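Local coordinates for methylmalonyl-CoA carboxyltransferase 12S subunit (Propionibacterium freudenreichii, PDB 1ON9), which transfers the carboxyl group of methylmalonyl-CoA to the biotin of the 1.3S subunit, yielding propanoyl-CoA, and forms the hexameric core of transcarboxylase, at the interface of chains A and B. Residues are numbered along the deposited sequence; one frame, centred on the assembly and turned at random. Chains: chain A/B, Methylmalonyl-CoA carboxyltransferase 12S subunit.

The interface of chains A and B. Residues chain A 380, 383, 385-386; chain B 187, 200, 202, 227, 233.
A:Ile385, near the start of helix 384-397, packs its side chain against B:Met200, B:Ile202, B:His227, B:Ala187 and B:Asn233, a worked example of a hydrophobic knob flanked by polar ties. Its long branch runs out straight (chi2 178°), which carries A:Ile385 CD1 to 3.5 Å from CG of B:Met200. The same methyl meets ring atom CE1 of B:His227. The short branch turns the other way, A:Ile385 CG2 lying 3.6 Å from CB of B:Ala187, while CG1 meets the CG1 arm of B:Ile202. The amide of B:Asn233 lies across the isoleucine at about a right angle. B:Asn233 OD1 takes a hydrogen bond from ND1 of B:His227 (3.0 Å), in the carbonyl plane on a lone pair and near the ring plane, which favours this orientation of the amide. B:Asn233 OD1 also holds a water at 2.9 Å, which bonds the backbone O of A:Glu380 and N of A:Ile385, joining the chains. Beside this core, OE1 of A:Glu380 receives the backbone N of B:Ile202 at 3.0 Å on its syn side, but 34° out of the carboxylate plane. The A:Arg386 side buries little surface, 14 Å² against 57 Å² for A:Ile385: its CB, CG and CD, with NE behind them, run past ND2 of B:Asn233, CD at 3.4 Å, without a hydrogen bond to that amide, and CZ and the NH groups extend beyond it. Repeated by two-fold symmetry, the patch helps join 12S subunits within the homohexameric core.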
loop_
_atom_site.group_PDB
_atom_site.type_symbol
_atom_site.label_atom_id
_atom_site.label_comp_id
_atom_site.label_asym_id
_atom_site.label_seq_id
_atom_site.Cartn_x
_atom_site.Cartn_y
_atom_site.Cartn_z
ATOM N N GLU A 380 6.445 30.433 33.260
ATOM C CA GLU A 380 5.103 29.881 33.427
ATOM C C GLU A 380 4.089 30.670 32.594
ATOM O O GLU A 380 3.315 30.085 31.845
ATOM C CB GLU A 380 4.690 29.890 34.903
ATOM C CG GLU A 380 5.597 29.058 35.830
ATOM C CD GLU A 380 5.759 27.610 35.359
ATOM O OE1 GLU A 380 4.753 27.009 34.918
ATOM O OE2 GLU A 380 6.889 27.075 35.437
ATOM N N GLY A 383 4.109 30.162 28.834
ATOM C CA GLY A 383 3.675 28.891 28.284
ATOM C C GLY A 383 4.769 27.844 28.175
ATOM O O GLY A 383 4.878 27.171 27.147
ATOM N N ILE A 385 4.704 25.249 29.562
ATOM C CA ILE A 385 3.980 23.990 29.480
ATOM C C ILE A 385 3.820 23.575 28.019
ATOM O O ILE A 385 4.228 22.487 27.648
ATOM C CB ILE A 385 2.596 24.083 30.165
ATOM C CG1 ILE A 385 2.779 24.069 31.691
ATOM C CG2 ILE A 385 1.710 22.909 29.745
ATOM C CD1 ILE A 385 1.475 24.209 32.461
ATOM N N ARG A 386 3.262 24.436 27.178
ATOM C CA ARG A 386 3.086 24.034 25.782
ATOM C C ARG A 386 4.374 24.097 24.971
ATOM O O ARG A 386 4.507 23.379 23.987
ATOM C CB ARG A 386 1.991 24.866 25.106
ATOM C CG ARG A 386 2.273 26.350 25.061
ATOM C CD ARG A 386 0.995 27.132 24.792
ATOM N NE ARG A 386 1.201 28.563 24.973
ATOM C CZ ARG A 386 1.730 29.354 24.053
ATOM N NH1 ARG A 386 2.100 28.848 22.885
ATOM N NH2 ARG A 386 1.892 30.650 24.298
ATOM N N ALA B 187 -0.682 19.036 28.056
ATOM C CA ALA B 187 -0.164 19.820 26.940
ATOM C C ALA B 187 -0.098 18.987 25.667
ATOM O O ALA B 187 -0.203 19.510 24.558
ATOM C CB ALA B 187 1.230 20.338 27.277
ATOM N N MET B 200 -2.031 24.619 37.756
ATOM C CA MET B 200 -1.056 23.848 36.998
ATOM C C MET B 200 0.157 24.702 36.698
ATOM O O MET B 200 0.019 25.893 36.427
ATOM C CB MET B 200 -1.726 23.389 35.693
ATOM C CG MET B 200 -0.842 22.717 34.660
ATOM S SD MET B 200 -1.890 22.103 33.309
ATOM C CE MET B 200 -2.302 23.605 32.434
ATOM N N ILE B 202 4.848 24.174 35.764
ATOM C CA ILE B 202 6.023 23.303 35.660
ATOM C C ILE B 202 6.850 23.478 36.940
ATOM O O ILE B 202 7.176 22.511 37.625
ATOM C CB ILE B 202 6.893 23.661 34.419
ATOM C CG1 ILE B 202 6.096 23.400 33.132
ATOM C CG2 ILE B 202 8.179 22.824 34.410
ATOM C CD1 ILE B 202 5.606 21.964 32.984
ATOM N N HIS B 227 -3.691 30.420 32.968
ATOM C CA HIS B 227 -3.370 29.590 31.811
ATOM C C HIS B 227 -4.162 29.963 30.584
ATOM O O HIS B 227 -3.663 29.904 29.459
ATOM C CB HIS B 227 -3.609 28.126 32.136
ATOM C CG HIS B 227 -2.597 27.554 33.067
ATOM N ND1 HIS B 227 -1.294 27.317 32.689
ATOM C CD2 HIS B 227 -2.683 27.203 34.370
ATOM C CE1 HIS B 227 -0.618 26.848 33.722
ATOM N NE2 HIS B 227 -1.439 26.770 34.754
ATOM N N ASN B 233 -2.128 28.028 27.523
ATOM C CA ASN B 233 -2.026 26.576 27.703
ATOM C C ASN B 233 -3.325 25.783 27.630
ATOM O O ASN B 233 -3.311 24.591 27.302
ATOM C CB ASN B 233 -1.426 26.246 29.073
ATOM C CG ASN B 233 0.014 26.678 29.218
ATOM O OD1 ASN B 233 0.453 27.040 30.319
ATOM N ND2 ASN B 233 0.766 26.618 28.134
HETATM O O HOH W 1 3.192 27.358 31.237
#